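Local coordinates for aldehyde dehydrogenase family protein (Pseudomonas syringae pv. tomato, PDB 5IUV) that probably oxidises indole-3-acetaldehyde to the auxin indole-3-acetic acid with NAD+ as the hydride acceptor, at residues W167-M172 with I294-G299; L107-P112 with Q298-T303; L103-D108 with S114-V119; S193-L198 with D346-N351. All blocks are in the same frame, centred on the assembly; numbering follows the deposited sequence.

Contacts 1 and 2, centred about 3 Å apart, share Q298 and G299 of the loop that runs on to C302. K111 of contact 2 ties them together: its NZ is 3.0 Å from N168 O of contact 1. Contact 3, centred about 10 Å from both, reaches contact 2 through helix 98-109 and contact 1 through E105 OE2, 2.8 Å from L171 N. Contact 4, centred about 12 Å from contact 1, meets contacts 2 and 3 through D108 OD2, 2.9 Å from L198 N. NAD meets contact 1 at diphosphate and nicotinamide, contact 2 at nicotinamide, contact 4 at adenosine ribose; contact 3 does not touch it, the E105 side chain lying about 11 Å away.

Contact 1: residues W167-M172 with I294-G299; sequences WNFPLM and IAFNQG. With NAD (nicotinamide-adenine-dinucleotide), chain C.
At the nicotinamide end of the NAD pocket, beside the site that binds indole-3-acetate, N297 reaches across to N168 and F169, the residues leading into the helix 170-183. Its ND2 donates to N168 O over 3.2 Å; the N-H...O angle is 143°, and the donor stands above the carbonyl plane instead of within it. The same nitrogen lies over one face of the F169 ring, 3.7 Å from CZ and displaced toward the rim, with the ring and amide planes 33° apart. With CG of N297 anti to its backbone N (chi1 -158°), the amide extends toward both partners. Asparagine suits the place, being short enough to fit under a ring while still carrying N-H groups. F296 adds an apolar touch, its CE2 4.2 Å from F169 CZ. On the cofactor side W167 NE1 makes a weak hydrogen bond of 3.0 Å to O1N of NAD, which lies near the plane of the indole, and N168 OD1 comes within 3.2 Å of NAD C5N. N168 ND2, like N297 ND2, donates to E300 O, so two buried amides converge on one carbonyl, an arrangement that would hold the N168 amide against the nicotinamide.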
# COMPACT_ATOMS: atom_id res chain seq x y z
N TRP A 167 23.44 -24.37 8.65
CA TRP A 167 23.23 -25.40 9.66
C TRP A 167 22.84 -24.87 11.04
O TRP A 167 22.53 -25.66 11.93
CB TRP A 167 24.50 -26.25 9.80
CG TRP A 167 25.74 -25.43 10.01
CD1 TRP A 167 26.66 -25.07 9.07
CD2 TRP A 167 26.18 -24.84 11.25
NE1 TRP A 167 27.66 -24.31 9.64
CE2 TRP A 167 27.38 -24.15 10.97
CE3 TRP A 167 25.68 -24.82 12.55
CZ2 TRP A 167 28.09 -23.45 11.95
CZ3 TRP A 167 26.37 -24.13 13.52
CH2 TRP A 167 27.57 -23.46 13.22
N ASN A 168 22.84 -23.55 11.25
CA ASN A 168 22.66 -23.05 12.61
C ASN A 168 21.20 -23.01 13.05
O ASN A 168 20.91 -23.19 14.24
CB ASN A 168 23.31 -21.67 12.78
CG ASN A 168 22.63 -20.60 11.95
OD1 ASN A 168 22.21 -20.84 10.81
ND2 ASN A 168 22.51 -19.40 12.52
N PHE A 169 20.30 -22.77 12.11
CA PHE A 169 18.86 -22.96 12.33
C PHE A 169 18.28 -23.71 11.13
O PHE A 169 17.57 -23.11 10.32
CB PHE A 169 18.12 -21.63 12.49
CG PHE A 169 18.53 -20.83 13.70
CD1 PHE A 169 17.90 -21.03 14.92
CD2 PHE A 169 19.49 -19.84 13.60
CE1 PHE A 169 18.26 -20.29 16.03
CE2 PHE A 169 19.85 -19.09 14.71
CZ PHE A 169 19.23 -19.31 15.92
N PRO A 170 18.57 -25.02 11.02
CA PRO A 170 18.30 -25.77 9.78
C PRO A 170 16.85 -25.70 9.33
O PRO A 170 16.57 -25.30 8.19
CB PRO A 170 18.68 -27.21 10.15
CG PRO A 170 19.63 -27.08 11.29
CD PRO A 170 19.19 -25.87 12.06
N LEU A 171 15.92 -26.09 10.20
CA LEU A 171 14.52 -26.09 9.80
C LEU A 171 13.96 -24.67 9.68
O LEU A 171 13.25 -24.35 8.73
CB LEU A 171 13.67 -26.91 10.78
CG LEU A 171 12.17 -26.94 10.44
CD1 LEU A 171 11.96 -27.53 9.05
CD2 LEU A 171 11.40 -27.74 11.47
N MET A 172 14.28 -23.82 10.65
CA MET A 172 13.71 -22.48 10.64
C MET A 172 14.15 -21.67 9.42
O MET A 172 13.32 -21.03 8.79
CB MET A 172 14.07 -21.71 11.92
CG MET A 172 13.22 -20.46 12.08
SD MET A 172 13.66 -19.40 13.47
CE MET A 172 13.99 -20.60 14.74
N ILE A 294 24.89 -13.28 22.98
CA ILE A 294 26.11 -13.93 22.52
C ILE A 294 26.13 -15.42 22.88
O ILE A 294 26.83 -16.21 22.23
CB ILE A 294 27.37 -13.23 23.10
CG1 ILE A 294 28.63 -13.69 22.36
CG2 ILE A 294 27.49 -13.46 24.59
CD1 ILE A 294 28.58 -13.43 20.86
N ALA A 295 25.35 -15.83 23.88
CA ALA A 295 25.39 -17.23 24.31
C ALA A 295 24.27 -18.09 23.71
O ALA A 295 24.41 -19.31 23.63
CB ALA A 295 25.34 -17.32 25.83
N PHE A 296 23.17 -17.46 23.30
CA PHE A 296 22.06 -18.23 22.75
C PHE A 296 22.50 -18.96 21.49
O PHE A 296 23.17 -18.38 20.63
CB PHE A 296 20.85 -17.35 22.44
CG PHE A 296 19.69 -18.12 21.85
CD1 PHE A 296 18.94 -18.98 22.64
CD2 PHE A 296 19.36 -17.99 20.51
CE1 PHE A 296 17.88 -19.70 22.10
CE2 PHE A 296 18.30 -18.70 19.96
CZ PHE A 296 17.56 -19.56 20.76
N ASN A 297 22.11 -20.23 21.40
CA ASN A 297 22.52 -21.11 20.31
C ASN A 297 24.03 -21.10 20.09
O ASN A 297 24.49 -21.06 18.95
CB ASN A 297 21.82 -20.73 19.00
CG ASN A 297 21.78 -21.88 18.01
OD1 ASN A 297 21.51 -23.03 18.40
ND2 ASN A 297 22.07 -21.60 16.74
N GLN A 298 24.78 -21.13 21.19
CA GLN A 298 26.24 -21.26 21.15
C GLN A 298 26.92 -20.12 20.40
O GLN A 298 28.06 -20.26 19.95
CB GLN A 298 26.64 -22.61 20.52
CG GLN A 298 26.09 -23.84 21.24
CD GLN A 298 24.62 -24.11 20.94
OE1 GLN A 298 23.80 -24.27 21.85
NE2 GLN A 298 24.27 -24.15 19.65
N GLY A 299 26.23 -18.99 20.27
CA GLY A 299 26.77 -17.86 19.54
C GLY A 299 26.75 -18.08 18.04
O GLY A 299 27.29 -17.28 17.27
PA NAD C . 28.41 -21.50 4.21
O1A NAD C . 28.57 -20.24 3.46
O2A NAD C . 29.70 -22.30 4.36
O5B NAD C . 27.32 -22.41 3.53
C5B NAD C . 25.89 -22.16 3.56
C4B NAD C . 25.26 -23.13 2.59
O4B NAD C . 25.87 -22.96 1.29
C3B NAD C . 25.37 -24.63 2.91
O3B NAD C . 24.19 -25.32 2.52
C2B NAD C . 26.56 -25.07 2.05
O2B NAD C . 26.53 -26.46 1.75
C1B NAD C . 26.37 -24.19 0.82
N9A NAD C . 27.55 -23.93 0.00
C8A NAD C . 28.86 -23.96 0.39
N7A NAD C . 29.72 -23.77 -0.58
C5A NAD C . 28.90 -23.59 -1.70
C6A NAD C . 29.20 -23.30 -3.05
N6A NAD C . 30.44 -23.21 -3.54
N1A NAD C . 28.15 -23.12 -3.89
C2A NAD C . 26.91 -23.25 -3.41
N3A NAD C . 26.51 -23.54 -2.17
C4A NAD C . 27.57 -23.69 -1.35
O3 NAD C . 27.85 -21.17 5.68
PN NAD C . 27.53 -22.07 6.98
O1N NAD C . 28.84 -22.39 7.60
O2N NAD C . 26.63 -23.17 6.59
O5D NAD C . 26.67 -21.07 7.88
C5D NAD C . 27.27 -20.06 8.72
C4D NAD C . 27.10 -18.72 8.04
O4D NAD C . 25.69 -18.46 7.86
C3D NAD C . 27.63 -17.53 8.83
O3D NAD C . 28.38 -16.68 7.97
C2D NAD C . 26.33 -16.87 9.32
O2D NAD C . 26.39 -15.47 9.55
C1D NAD C . 25.37 -17.14 8.14
N1N NAD C . 23.92 -17.05 8.60
C2N NAD C . 23.19 -15.95 8.09
C3N NAD C . 21.85 -15.80 8.40
C7N NAD C . 21.03 -14.62 7.95
O7N NAD C . 21.60 -13.63 7.43
N7N NAD C . 19.75 -14.62 8.22
C4N NAD C . 21.25 -16.75 9.24
C5N NAD C . 21.99 -17.80 9.76
C6N NAD C . 23.33 -17.94 9.42

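Contact 2: residues L107-P112 with Q298-T303; sequences LDMGKP and QGEVCT. With NAD (nicotinamide-adenine-dinucleotide), chain C.
Q298 points its amide at the turn that follows the helix 98-109, where it meets K111 and P112 without any hydrogen bond across the contact. CG of Q298 is anti to its carbonyl carbon, and the chain then folds at chi2 (77°), which brings the amide back over its own loop. OE1 comes to 3.3 Å from P112 CD, the two side chains approaching from opposite directions; this oxygen accepts from G342 N. NE2 passes K111 at 4.1 Å from its CB and donates to E300 OE1 over 3.2 Å in a nearly straight bond (165°). The carboxylate oxygen lies in the plane of the Q298 amide, whereas the donor stands above the carboxylate plane. Both ends of the buried amide are thus engaged, which fixes its rotation, and glutamine supplies the donor and the acceptor together. E300 OE2 is taken up by V345 N.

M109 is coiled, with all three torsions near +60°, so that its thioether turns back to receive a weak bond from K111 N to SD, and its CE rests 4.4 Å from E300 OE1. K111, bent at its third torsion, carries NZ away to a salt bridge with D120 and a bond to N168 O. G110, with a positive phi, lets the chain turn sharply off the helix end. Further along, C302 places SG over the face of the nicotinamide ring, 3.4 Å from NAD C4N. This is the cysteine loop of the aldehyde dehydrogenase family, whose thiol in relatives is the catalytic nucleophile.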
# COMPACT_ATOMS: atom_id res chain seq x y z
N LEU A 107 20.11 -33.59 17.55
CA LEU A 107 21.09 -34.63 17.24
C LEU A 107 21.98 -34.23 16.07
O LEU A 107 23.18 -34.53 16.06
CB LEU A 107 20.39 -35.96 16.94
CG LEU A 107 19.66 -36.61 18.12
CD1 LEU A 107 18.86 -37.81 17.66
CD2 LEU A 107 20.67 -37.01 19.20
N ASP A 108 21.40 -33.56 15.08
CA ASP A 108 22.11 -33.24 13.85
C ASP A 108 23.19 -32.19 14.05
O ASP A 108 24.32 -32.34 13.58
CB ASP A 108 21.11 -32.77 12.79
CG ASP A 108 21.59 -32.99 11.38
OD1 ASP A 108 22.76 -33.39 11.17
OD2 ASP A 108 20.77 -32.75 10.46
N MET A 109 22.86 -31.10 14.75
CA MET A 109 23.82 -30.00 14.84
C MET A 109 24.05 -29.47 16.26
O MET A 109 24.77 -28.49 16.44
CB MET A 109 23.38 -28.86 13.91
CG MET A 109 21.92 -28.44 14.03
SD MET A 109 21.59 -27.51 15.54
CE MET A 109 22.72 -26.13 15.34
N GLY A 110 23.45 -30.12 17.25
CA GLY A 110 23.89 -29.93 18.63
C GLY A 110 23.22 -28.90 19.52
O GLY A 110 23.64 -28.74 20.66
N LYS A 111 22.19 -28.21 19.04
CA LYS A 111 21.56 -27.19 19.88
C LYS A 111 20.69 -27.86 20.96
O LYS A 111 20.24 -28.99 20.78
CB LYS A 111 20.75 -26.20 19.03
CG LYS A 111 19.42 -26.71 18.54
CD LYS A 111 18.63 -25.58 17.89
CE LYS A 111 19.41 -24.95 16.75
NZ LYS A 111 18.85 -23.65 16.35
N PRO A 112 20.47 -27.17 22.09
CA PRO A 112 19.70 -27.77 23.19
C PRO A 112 18.29 -28.17 22.77
O PRO A 112 17.66 -27.44 22.00
CB PRO A 112 19.66 -26.66 24.25
CG PRO A 112 20.86 -25.81 23.94
CD PRO A 112 20.95 -25.82 22.44
N GLN A 298 24.78 -21.13 21.19
CA GLN A 298 26.24 -21.26 21.15
C GLN A 298 26.92 -20.12 20.40
O GLN A 298 28.06 -20.26 19.95
CB GLN A 298 26.64 -22.61 20.52
CG GLN A 298 26.09 -23.84 21.24
CD GLN A 298 24.62 -24.11 20.94
OE1 GLN A 298 23.80 -24.27 21.85
NE2 GLN A 298 24.27 -24.15 19.65
N GLY A 299 26.23 -18.99 20.27
CA GLY A 299 26.77 -17.86 19.54
C GLY A 299 26.75 -18.08 18.04
O GLY A 299 27.29 -17.28 17.27
N GLU A 300 26.11 -19.17 17.62
CA GLU A 300 26.02 -19.52 16.22
C GLU A 300 24.77 -18.88 15.64
O GLU A 300 23.84 -19.55 15.21
CB GLU A 300 26.01 -21.04 16.03
CG GLU A 300 27.25 -21.71 16.63
CD GLU A 300 27.13 -23.22 16.73
OE1 GLU A 300 26.03 -23.72 17.07
OE2 GLU A 300 28.14 -23.92 16.48
N VAL A 301 24.77 -17.55 15.69
CA VAL A 301 23.63 -16.75 15.26
C VAL A 301 24.16 -15.59 14.42
O VAL A 301 25.11 -14.92 14.82
CB VAL A 301 22.83 -16.21 16.48
CG1 VAL A 301 21.63 -15.38 16.02
CG2 VAL A 301 22.37 -17.35 17.38
N CYS A 302 23.56 -15.39 13.26
CA CYS A 302 24.00 -14.33 12.36
C CYS A 302 23.95 -12.96 13.02
O CYS A 302 24.85 -12.13 12.85
CB CYS A 302 23.15 -14.33 11.10
SG CYS A 302 21.37 -14.10 11.39
N THR A 303 22.89 -12.73 13.80
CA THR A 303 22.73 -11.48 14.52
C THR A 303 23.22 -11.51 15.96
O THR A 303 22.76 -10.73 16.79
CB THR A 303 21.26 -11.05 14.55
OG1 THR A 303 20.47 -12.13 15.07
CG2 THR A 303 20.80 -10.72 13.16
PA NAD C . 28.41 -21.50 4.21
O1A NAD C . 28.57 -20.24 3.46
O2A NAD C . 29.70 -22.30 4.36
O5B NAD C . 27.32 -22.41 3.53
C5B NAD C . 25.89 -22.16 3.56
C4B NAD C . 25.26 -23.13 2.59
O4B NAD C . 25.87 -22.96 1.29
C3B NAD C . 25.37 -24.63 2.91
O3B NAD C . 24.19 -25.32 2.52
C2B NAD C . 26.56 -25.07 2.05
O2B NAD C . 26.53 -26.46 1.75
C1B NAD C . 26.37 -24.19 0.82
N9A NAD C . 27.55 -23.93 0.00
C8A NAD C . 28.86 -23.96 0.39
N7A NAD C . 29.72 -23.77 -0.58
C5A NAD C . 28.90 -23.59 -1.70
C6A NAD C . 29.20 -23.30 -3.05
N6A NAD C . 30.44 -23.21 -3.54
N1A NAD C . 28.15 -23.12 -3.89
C2A NAD C . 26.91 -23.25 -3.41
N3A NAD C . 26.51 -23.54 -2.17
C4A NAD C . 27.57 -23.69 -1.35
O3 NAD C . 27.85 -21.17 5.68
PN NAD C . 27.53 -22.07 6.98
O1N NAD C . 28.84 -22.39 7.60
O2N NAD C . 26.63 -23.17 6.59
O5D NAD C . 26.67 -21.07 7.88
C5D NAD C . 27.27 -20.06 8.72
C4D NAD C . 27.10 -18.72 8.04
O4D NAD C . 25.69 -18.46 7.86
C3D NAD C . 27.63 -17.53 8.83
O3D NAD C . 28.38 -16.68 7.97
C2D NAD C . 26.33 -16.87 9.32
O2D NAD C . 26.39 -15.47 9.55
C1D NAD C . 25.37 -17.14 8.14
N1N NAD C . 23.92 -17.05 8.60
C2N NAD C . 23.19 -15.95 8.09
C3N NAD C . 21.85 -15.80 8.40
C7N NAD C . 21.03 -14.62 7.95
O7N NAD C . 21.60 -13.63 7.43
N7N NAD C . 19.75 -14.62 8.22
C4N NAD C . 21.25 -16.75 9.24
C5N NAD C . 21.99 -17.80 9.76
C6N NAD C . 23.33 -17.94 9.42

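Contact 3: residues L103-D108 with S114-V119; sequences LLETLD and SDSLGV
Two consecutive helices, 98-109 and 113-134, are joined by a short turn and draw together at T106 and S116, whose CA atoms are 6.5 Å apart. The first segment is regular helix, with L107 N bonded to L103 O and D108 N to L104 O. The second also keeps its i to i+4 bonds, although it widens into a pi-type turn over 116-119. Small side chains suit so close an approach. S116 OG donates to T106 OG1 over 2.8 Å, and with OG anti to its carbonyl carbon (chi1 -64°) the serine hydroxyl is turned toward the neighbouring helix. T106 OG1, which lies beside its own backbone N, accepts the bond, while CG2 stands anti to that N. The threonine hydroxyl is linked to K111 O as well, so this helical hairpin is pinned both between its helices and to the turn connecting them. A weak link to A102 O adds a third partner for T106 OG1. E105 brushes S116 with its CB, 3.9 Å from OG, and then bends at chi2 (84°) to take its carboxylate toward the helices 170-183 and 198-210. There OE2 accepts from L171 N in the first turn of the helix 170-183, and OE1 pairs with T199 OG1.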
# COMPACT_ATOMS: atom_id res chain seq x y z
N LEU A 103 14.10 -33.26 17.90
CA LEU A 103 15.12 -34.22 18.27
C LEU A 103 16.14 -34.38 17.13
O LEU A 103 17.34 -34.43 17.36
CB LEU A 103 14.48 -35.56 18.64
CG LEU A 103 15.38 -36.67 19.19
CD1 LEU A 103 16.24 -36.16 20.34
CD2 LEU A 103 14.53 -37.84 19.63
N LEU A 104 15.64 -34.46 15.90
CA LEU A 104 16.53 -34.53 14.74
C LEU A 104 17.47 -33.34 14.67
O LEU A 104 18.66 -33.49 14.40
CB LEU A 104 15.72 -34.62 13.44
CG LEU A 104 15.01 -35.95 13.17
CD1 LEU A 104 14.06 -35.79 11.99
CD2 LEU A 104 16.00 -37.06 12.92
N GLU A 105 16.94 -32.15 14.93
CA GLU A 105 17.72 -30.92 14.88
C GLU A 105 18.82 -30.94 15.93
O GLU A 105 19.99 -30.64 15.64
CB GLU A 105 16.82 -29.71 15.08
CG GLU A 105 17.35 -28.43 14.48
CD GLU A 105 17.00 -28.31 13.01
OE1 GLU A 105 17.36 -29.21 12.22
OE2 GLU A 105 16.35 -27.30 12.64
N THR A 106 18.45 -31.30 17.15
CA THR A 106 19.40 -31.37 18.25
C THR A 106 20.49 -32.40 17.99
O THR A 106 21.67 -32.11 18.18
CB THR A 106 18.68 -31.69 19.57
OG1 THR A 106 17.98 -30.51 20.01
CG2 THR A 106 19.67 -32.12 20.66
N LEU A 107 20.11 -33.59 17.55
CA LEU A 107 21.09 -34.63 17.24
C LEU A 107 21.98 -34.23 16.07
O LEU A 107 23.18 -34.53 16.06
CB LEU A 107 20.39 -35.96 16.94
CG LEU A 107 19.66 -36.61 18.12
CD1 LEU A 107 18.86 -37.81 17.66
CD2 LEU A 107 20.67 -37.01 19.20
N ASP A 108 21.40 -33.56 15.08
CA ASP A 108 22.11 -33.24 13.85
C ASP A 108 23.19 -32.19 14.05
O ASP A 108 24.32 -32.34 13.58
CB ASP A 108 21.11 -32.77 12.79
CG ASP A 108 21.59 -32.99 11.38
OD1 ASP A 108 22.76 -33.39 11.17
OD2 ASP A 108 20.77 -32.75 10.46
N SER A 114 15.54 -28.14 24.32
CA SER A 114 14.53 -27.18 24.73
C SER A 114 14.47 -26.00 23.76
O SER A 114 13.40 -25.44 23.54
CB SER A 114 14.80 -26.68 26.15
OG SER A 114 14.42 -27.67 27.10
N ASP A 115 15.61 -25.64 23.17
CA ASP A 115 15.63 -24.62 22.12
C ASP A 115 15.01 -25.15 20.82
O ASP A 115 14.21 -24.46 20.20
CB ASP A 115 17.05 -24.13 21.85
CG ASP A 115 17.63 -23.33 23.01
OD1 ASP A 115 16.89 -22.99 23.96
OD2 ASP A 115 18.85 -23.03 22.97
N SER A 116 15.38 -26.36 20.41
CA SER A 116 14.79 -26.96 19.21
C SER A 116 13.27 -27.02 19.30
O SER A 116 12.57 -26.67 18.35
CB SER A 116 15.33 -28.38 18.99
OG SER A 116 16.72 -28.39 18.73
N LEU A 117 12.78 -27.46 20.45
CA LEU A 117 11.36 -27.65 20.68
C LEU A 117 10.62 -26.33 20.89
O LEU A 117 9.50 -26.15 20.41
CB LEU A 117 11.16 -28.57 21.89
CG LEU A 117 9.79 -29.23 22.10
CD1 LEU A 117 9.48 -30.17 20.94
CD2 LEU A 117 9.76 -29.98 23.42
N GLY A 118 11.27 -25.40 21.59
CA GLY A 118 10.65 -24.13 21.94
C GLY A 118 10.84 -22.99 20.96
O GLY A 118 10.02 -22.08 20.90
N VAL A 119 11.92 -23.02 20.19
CA VAL A 119 12.19 -21.91 19.28
C VAL A 119 12.15 -22.34 17.82
O VAL A 119 11.41 -21.77 17.02
CB VAL A 119 13.56 -21.26 19.59
CG1 VAL A 119 13.88 -20.16 18.57
CG2 VAL A 119 13.56 -20.69 21.00

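Contact 4: residues S193-L198 with D346-N351; sequences SEKSPL and DTQQMN. With NAD (nicotinamide-adenine-dinucleotide), chain C.
K195 and D346 make the close part of this contact, their side chains crossing at about a right angle. The lysine leans its last methylene on the carboxylate: CE is 3.0 Å from D346 OD2, nearer than the charged nitrogen, whose NZ forms a salt bridge of 3.4 Å to the same oxygen. The chain runs extended from CG, and the bend at chi4 (57°) turns NZ aside, leaving CE the nearer atom. Lysine suits the place because its methylenes can lie against W167 before its charge meets the acid.

D346 has a second task, as the N-cap of the helix 347-362: OD1 accepts from Q349 N over 2.8 Å, nearly along the C-O axis. One carboxylate therefore closes the helix start with one oxygen and faces the lysine with the other, and the positive end of the helix dipole would probably favour its ionised state.

K195 occupies a type I beta turn from S193 to S196 that follows the strand 187-191 of the NAD-binding domain. S193 OG receives K195 N over 3.0 Å, an ST turn, and E194 OE1 accepts from the ribose hydroxyl O2B of NAD over 2.7 Å. The turn thus holds the adenosine ribose on one flank and reaches the helix 347-362 from another. Toward solvent the packing is looser: Q348 is exposed, and its NE2 comes no closer to K195 NZ than 4.2 Å.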
# COMPACT_ATOMS: atom_id res chain seq x y z
N SER A 193 22.34 -27.66 4.45
CA SER A 193 23.75 -27.81 4.78
C SER A 193 24.12 -29.27 4.96
O SER A 193 23.36 -30.06 5.54
CB SER A 193 24.08 -27.02 6.04
OG SER A 193 25.38 -27.33 6.50
N GLU A 194 25.30 -29.65 4.48
CA GLU A 194 25.80 -30.99 4.72
C GLU A 194 26.03 -31.24 6.21
O GLU A 194 26.15 -32.39 6.63
CB GLU A 194 27.10 -31.23 3.93
CG GLU A 194 28.29 -30.40 4.41
CD GLU A 194 28.40 -29.04 3.73
OE1 GLU A 194 27.43 -28.56 3.11
OE2 GLU A 194 29.49 -28.44 3.83
N LYS A 195 26.08 -30.18 7.01
CA LYS A 195 26.24 -30.34 8.45
C LYS A 195 24.91 -30.54 9.17
O LYS A 195 24.89 -30.83 10.37
CB LYS A 195 26.96 -29.13 9.05
CG LYS A 195 28.41 -28.93 8.56
CD LYS A 195 28.86 -27.50 8.86
CE LYS A 195 30.35 -27.36 9.10
NZ LYS A 195 31.18 -27.85 7.98
N SER A 196 23.81 -30.37 8.46
CA SER A 196 22.49 -30.50 9.08
C SER A 196 21.39 -30.85 8.08
O SER A 196 20.45 -30.08 7.89
CB SER A 196 22.13 -29.21 9.80
OG SER A 196 22.04 -28.13 8.88
N PRO A 197 21.49 -32.03 7.43
CA PRO A 197 20.55 -32.36 6.35
C PRO A 197 19.23 -32.92 6.85
O PRO A 197 18.28 -32.95 6.09
CB PRO A 197 21.30 -33.43 5.56
CG PRO A 197 22.11 -34.13 6.60
CD PRO A 197 22.52 -33.07 7.60
N LEU A 198 19.17 -33.37 8.09
CA LEU A 198 18.12 -34.31 8.49
C LEU A 198 16.69 -33.74 8.50
O LEU A 198 15.78 -34.40 7.99
CB LEU A 198 18.44 -34.89 9.87
CG LEU A 198 19.71 -35.75 9.91
CD1 LEU A 198 19.86 -36.43 11.27
CD2 LEU A 198 19.73 -36.78 8.78
N ASP A 346 30.46 -28.90 14.94
CA ASP A 346 31.47 -29.93 14.69
C ASP A 346 32.87 -29.48 15.11
O ASP A 346 33.07 -28.36 15.57
CB ASP A 346 31.48 -30.35 13.21
CG ASP A 346 31.79 -29.20 12.25
OD1 ASP A 346 32.28 -28.13 12.67
OD2 ASP A 346 31.54 -29.38 11.04
N THR A 347 33.84 -30.38 14.93
CA THR A 347 35.23 -30.13 15.32
C THR A 347 35.83 -28.96 14.55
O THR A 347 36.58 -28.15 15.10
CB THR A 347 36.10 -31.39 15.11
OG1 THR A 347 35.59 -32.46 15.91
CG2 THR A 347 37.54 -31.12 15.48
N GLN A 348 35.49 -28.87 13.26
CA GLN A 348 35.95 -27.79 12.39
C GLN A 348 35.53 -26.42 12.93
O GLN A 348 36.35 -25.50 13.02
CB GLN A 348 35.41 -28.00 10.98
CG GLN A 348 35.78 -26.91 9.99
CD GLN A 348 36.16 -27.46 8.63
OE1 GLN A 348 37.18 -28.14 8.50
NE2 GLN A 348 35.34 -27.19 7.62
N GLN A 349 34.26 -26.31 13.29
CA GLN A 349 33.73 -25.06 13.83
C GLN A 349 34.40 -24.73 15.16
O GLN A 349 34.79 -23.58 15.40
CB GLN A 349 32.22 -25.15 14.01
CG GLN A 349 31.58 -23.85 14.49
CD GLN A 349 31.80 -22.71 13.51
OE1 GLN A 349 31.69 -22.89 12.29
NE2 GLN A 349 32.14 -21.54 14.03
N MET A 350 34.51 -25.73 16.03
CA MET A 350 35.11 -25.53 17.34
C MET A 350 36.55 -25.05 17.25
O MET A 350 36.98 -24.20 18.03
CB MET A 350 35.06 -26.82 18.16
CG MET A 350 35.55 -26.65 19.59
SD MET A 350 35.83 -28.23 20.40
CE MET A 350 37.23 -28.85 19.45
N ASN A 351 37.29 -25.58 16.28
CA ASN A 351 38.68 -25.19 16.11
C ASN A 351 38.80 -23.76 15.58
O ASN A 351 39.75 -23.05 15.93
CB ASN A 351 39.41 -26.18 15.21
CG ASN A 351 39.78 -27.46 15.95
OD1 ASN A 351 39.79 -27.49 17.18
ND2 ASN A 351 40.10 -28.51 15.20
PA NAD C . 28.41 -21.50 4.21
O1A NAD C . 28.57 -20.24 3.46
O2A NAD C . 29.70 -22.30 4.36
O5B NAD C . 27.32 -22.41 3.53
C5B NAD C . 25.89 -22.16 3.56
C4B NAD C . 25.26 -23.13 2.59
O4B NAD C . 25.87 -22.96 1.29
C3B NAD C . 25.37 -24.63 2.91
O3B NAD C . 24.19 -25.32 2.52
C2B NAD C . 26.56 -25.07 2.05
O2B NAD C . 26.53 -26.46 1.75
C1B NAD C . 26.37 -24.19 0.82
N9A NAD C . 27.55 -23.93 0.00
C8A NAD C . 28.86 -23.96 0.39
N7A NAD C . 29.72 -23.77 -0.58
C5A NAD C . 28.90 -23.59 -1.70
C6A NAD C . 29.20 -23.30 -3.05
N6A NAD C . 30.44 -23.21 -3.54
N1A NAD C . 28.15 -23.12 -3.89
C2A NAD C . 26.91 -23.25 -3.41
N3A NAD C . 26.51 -23.54 -2.17
C4A NAD C . 27.57 -23.69 -1.35
O3 NAD C . 27.85 -21.17 5.68
PN NAD C . 27.53 -22.07 6.98
O1N NAD C . 28.84 -22.39 7.60
O2N NAD C . 26.63 -23.17 6.59
O5D NAD C . 26.67 -21.07 7.88
C5D NAD C . 27.27 -20.06 8.72
C4D NAD C . 27.10 -18.72 8.04
O4D NAD C . 25.69 -18.46 7.86
C3D NAD C . 27.63 -17.53 8.83
O3D NAD C . 28.38 -16.68 7.97
C2D NAD C . 26.33 -16.87 9.32
O2D NAD C . 26.39 -15.47 9.55
C1D NAD C . 25.37 -17.14 8.14
N1N NAD C . 23.92 -17.05 8.60
C2N NAD C . 23.19 -15.95 8.09
C3N NAD C . 21.85 -15.80 8.40
C7N NAD C . 21.03 -14.62 7.95
O7N NAD C . 21.60 -13.63 7.43
N7N NAD C . 19.75 -14.62 8.22
C4N NAD C . 21.25 -16.75 9.24
C5N NAD C . 21.99 -17.80 9.76
C6N NAD C . 23.33 -17.94 9.42